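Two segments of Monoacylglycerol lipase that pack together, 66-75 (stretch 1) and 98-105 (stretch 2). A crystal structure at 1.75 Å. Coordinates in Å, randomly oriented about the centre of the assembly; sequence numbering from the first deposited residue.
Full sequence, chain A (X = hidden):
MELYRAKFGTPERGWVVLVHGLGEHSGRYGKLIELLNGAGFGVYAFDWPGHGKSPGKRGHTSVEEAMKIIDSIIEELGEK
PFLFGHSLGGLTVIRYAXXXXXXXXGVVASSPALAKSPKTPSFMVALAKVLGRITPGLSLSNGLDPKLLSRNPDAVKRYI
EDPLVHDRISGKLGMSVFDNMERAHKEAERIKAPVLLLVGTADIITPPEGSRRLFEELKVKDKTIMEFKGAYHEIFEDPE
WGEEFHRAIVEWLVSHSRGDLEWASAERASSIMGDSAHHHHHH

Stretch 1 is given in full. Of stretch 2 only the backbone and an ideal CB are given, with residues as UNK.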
# COMPACT_ATOMS: atom_id res chain seq x y z
N ALA A 66 -8.82 7.41 0.56
CA ALA A 66 -8.63 6.10 -0.04
C ALA A 66 -9.53 5.05 0.62
O ALA A 66 -10.08 4.20 -0.06
CB ALA A 66 -7.18 5.68 0.04
N MET A 67 -9.69 5.11 1.93
CA MET A 67 -10.55 4.15 2.62
C MET A 67 -12.01 4.31 2.19
O MET A 67 -12.72 3.33 2.10
CB MET A 67 -10.39 4.23 4.13
CG MET A 67 -9.01 3.84 4.60
SD MET A 67 -8.95 3.46 6.35
CE MET A 67 -9.07 5.08 7.08
N LYS A 68 -12.45 5.53 1.92
CA LYS A 68 -13.80 5.76 1.43
C LYS A 68 -13.94 5.20 0.02
O LYS A 68 -15.00 4.72 -0.35
CB LYS A 68 -14.16 7.24 1.48
CG LYS A 68 -14.52 7.71 2.87
CD LYS A 68 -14.86 9.18 2.92
CE LYS A 68 -15.16 9.62 4.34
NZ LYS A 68 -13.91 9.80 5.14
N ILE A 69 -12.88 5.27 -0.77
CA ILE A 69 -12.89 4.70 -2.11
C ILE A 69 -13.05 3.18 -1.98
O ILE A 69 -13.84 2.57 -2.68
CB ILE A 69 -11.61 5.04 -2.89
CG1 ILE A 69 -11.63 6.52 -3.29
CG2 ILE A 69 -11.46 4.17 -4.12
CD1 ILE A 69 -10.28 7.05 -3.69
N ILE A 70 -12.34 2.58 -1.03
CA ILE A 70 -12.46 1.15 -0.79
C ILE A 70 -13.88 0.79 -0.36
O ILE A 70 -14.42 -0.21 -0.79
CB ILE A 70 -11.43 0.64 0.24
CG1 ILE A 70 -10.01 0.83 -0.29
CG2 ILE A 70 -11.68 -0.81 0.57
CD1 ILE A 70 -8.95 0.70 0.77
N ASP A 71 -14.50 1.63 0.47
CA ASP A 71 -15.88 1.44 0.88
C ASP A 71 -16.76 1.33 -0.35
O ASP A 71 -17.57 0.43 -0.46
CB ASP A 71 -16.38 2.64 1.69
CG ASP A 71 -15.91 2.64 3.12
OD1 ASP A 71 -15.53 1.58 3.64
OD2 ASP A 71 -15.95 3.71 3.73
N SER A 72 -16.61 2.28 -1.26
CA SER A 72 -17.37 2.31 -2.50
C SER A 72 -17.14 1.07 -3.36
O SER A 72 -18.06 0.56 -3.96
CB SER A 72 -17.04 3.57 -3.30
OG SER A 72 -15.87 3.43 -4.08
N ILE A 73 -15.90 0.59 -3.41
CA ILE A 73 -15.61 -0.61 -4.19
C ILE A 73 -16.30 -1.82 -3.59
O ILE A 73 -16.85 -2.66 -4.31
CB ILE A 73 -14.09 -0.81 -4.31
CG1 ILE A 73 -13.46 0.32 -5.13
CG2 ILE A 73 -13.77 -2.17 -4.92
CD1 ILE A 73 -11.94 0.33 -5.08
N ILE A 74 -16.27 -1.95 -2.26
CA ILE A 74 -16.93 -3.09 -1.61
C ILE A 74 -18.44 -3.02 -1.82
O ILE A 74 -19.10 -4.04 -2.03
CB ILE A 74 -16.53 -3.16 -0.13
CG1 ILE A 74 -15.05 -3.51 0.01
CG2 ILE A 74 -17.37 -4.19 0.62
CD1 ILE A 74 -14.55 -3.50 1.43
N GLU A 75 -19.01 -1.81 -1.79
CA GLU A 75 -20.44 -1.67 -2.08
C GLU A 75 -20.76 -2.09 -3.51
O GLU A 75 -21.77 -2.76 -3.76
CB GLU A 75 -20.89 -0.22 -1.88
CG GLU A 75 -22.40 -0.03 -2.07
CD GLU A 75 -22.89 1.38 -1.81
OE1 GLU A 75 -22.72 1.90 -0.69
OE2 GLU A 75 -23.48 1.97 -2.75
N UNK A 98 -8.63 -2.23 10.24
CA UNK A 98 -8.87 -1.80 11.61
C UNK A 98 -10.20 -1.07 11.76
O UNK A 98 -10.90 -1.25 12.76
CB UNK A 98 -7.73 -0.90 12.08
N UNK A 99 -10.57 -0.26 10.77
CA UNK A 99 -11.75 0.60 10.89
C UNK A 99 -13.00 0.03 10.24
O UNK A 99 -14.11 0.48 10.57
CB UNK A 99 -11.45 1.97 10.27
N UNK A 100 -12.86 -0.91 9.30
CA UNK A 100 -13.98 -1.67 8.75
C UNK A 100 -13.69 -3.16 8.94
O UNK A 100 -13.60 -3.92 7.96
CB UNK A 100 -14.21 -1.34 7.27
N UNK A 101 -13.57 -3.62 10.19
CA UNK A 101 -12.95 -4.94 10.43
C UNK A 101 -13.71 -6.11 9.84
O UNK A 101 -13.09 -7.13 9.53
CB UNK A 101 -12.80 -5.17 11.94
N UNK A 102 -15.02 -6.00 9.75
CA UNK A 102 -15.83 -7.11 9.28
C UNK A 102 -16.16 -7.10 7.79
O UNK A 102 -16.91 -7.93 7.33
CB UNK A 102 -17.14 -7.13 10.07
N UNK A 103 -15.58 -6.16 7.05
CA UNK A 103 -15.87 -6.02 5.63
C UNK A 103 -14.92 -6.70 4.64
O UNK A 103 -15.16 -6.65 3.45
CB UNK A 103 -15.91 -4.53 5.30
N UNK A 104 -13.87 -7.33 5.12
CA UNK A 104 -12.90 -7.96 4.23
C UNK A 104 -12.58 -9.40 4.61
O UNK A 104 -12.80 -9.80 5.73
CB UNK A 104 -11.61 -7.14 4.22
N UNK A 105 -12.07 -10.16 3.65
CA UNK A 105 -11.67 -11.54 3.87
C UNK A 105 -10.27 -11.67 4.43
O UNK A 105 -9.92 -12.72 4.99
CB UNK A 105 -11.77 -12.32 2.56

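Position 98 lies in the last helical turn of stretch 2. Its CA-to-CB bond points sideways, and nothing of stretch 1 comes within 5.5 Å of the ideal CB, so many helix-compatible residues would suit it. It is Glu98, whose carboxylate is engaged elsewhere in the structure.

At 99 the bond points toward stretch 1, and the ideal CB stands 4.9 Å from Met67 SD. A small or medium side chain would fit against the sulfur, polar or not. The residue is Thr99; its OG1 lies 3.7 Å from Met67 SD, and its hydroxyl can also serve the side chain at 100 as an acceptor.

Position 100 is the first to leave helical angles, at phi/psi -124/62; its CB points toward stretch 1, 4.8 Å from Asp71 OD1. The carboxylate invites a basic residue or a neutral donor such as asparagine or glutamine; the stretch of helix from Asp71 back to Met67 leaves room for a long one. Arg100 takes the place. Its guanidinium meets the carboxylate edge-on in a two-pronged salt bridge, NE to Asp71 OD1 at 3.1 Å and NH2 to Asp71 OD2 at 2.8 Å, both nearly straight. NH1 donates to Thr99 OG1 at 3.0 Å, which helps to fix the group's orientation, while Met67 CB lies over one face. Water 1 accepts from Arg100 NH2 at 3.0 Å and, weakly, from Lys68 NZ at 3.4 Å.

Positions 101 and 102 are the middle of a type I turn, and both are out of reach of stretch 1. A phi of -63 at 101 suits proline, among others, and Pro101 is found; 102, at -94/7, favours small polar residues such as aspartate, asparagine or serine, and is Asp102.

The turn closes at 103, whose N bonds to Arg100 O at 3.1 Å. Here CB again points toward stretch 1, 4.2 Å from Ile74 CD1, with the Asp71 carboxylate and backbone oxygen farther along. An aliphatic residue could cover the isoleucine, but a long chain ending in a donor, above all a positively charged one, could use both features. Lys103 bends through p values of chi3 and chi4, bringing NZ to 3.9 Å from Ile74 CG2. Water 2 links the amine to the helix, accepting from Lys103 NZ at 2.9 Å and donating to Asp71 O at 2.8 Å.

At 104 the CA-to-CB bond runs sideways, with the ideal CB 5.4 Å from Ile74 CD1, and the extended angles of -130/159 suit a beta-branched apolar residue. Ile104 sets CG2 4.2 Å from Ile74 CD1.

Position 105 is out of reach and little constrained by stretch 1; it is Met105.

Stretch 2 98-105: ETRPDKIM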
# COMPACT_ATOMS: atom_id res chain seq x y z
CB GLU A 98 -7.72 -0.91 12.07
CG GLU A 98 -6.48 -1.71 12.36
CD GLU A 98 -5.25 -0.86 12.57
OE1 GLU A 98 -5.29 0.36 12.35
OE2 GLU A 98 -4.22 -1.45 12.97
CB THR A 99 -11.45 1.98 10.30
OG1 THR A 99 -11.06 1.83 8.94
CG2 THR A 99 -10.32 2.66 11.08
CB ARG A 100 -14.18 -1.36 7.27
CG ARG A 100 -14.74 0.03 6.95
CD ARG A 100 -13.66 1.14 7.02
NE ARG A 100 -14.03 2.30 6.20
CZ ARG A 100 -13.51 3.52 6.34
NH1 ARG A 100 -12.58 3.75 7.27
NH2 ARG A 100 -13.91 4.51 5.54
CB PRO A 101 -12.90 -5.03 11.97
CG PRO A 101 -13.20 -3.67 12.48
CD PRO A 101 -14.00 -2.98 11.44
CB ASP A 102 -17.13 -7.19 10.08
CG ASP A 102 -16.89 -7.29 11.58
OD1 ASP A 102 -16.00 -8.03 11.99
OD2 ASP A 102 -17.61 -6.63 12.34
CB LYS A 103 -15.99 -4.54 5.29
CG LYS A 103 -17.19 -3.86 5.90
CD LYS A 103 -17.25 -2.39 5.52
CE LYS A 103 -17.61 -2.18 4.06
NZ LYS A 103 -18.99 -2.67 3.77
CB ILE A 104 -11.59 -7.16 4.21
CG1 ILE A 104 -10.97 -7.12 5.60
CG2 ILE A 104 -11.82 -5.75 3.70
CD1 ILE A 104 -9.59 -6.53 5.65
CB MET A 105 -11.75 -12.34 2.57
CG MET A 105 -13.14 -12.48 1.98
SD MET A 105 -14.24 -13.28 3.14
CE MET A 105 -13.51 -14.90 3.23
O HOH W 1 -12.32 6.96 6.07
O HOH W 2 -19.00 -0.55 1.79
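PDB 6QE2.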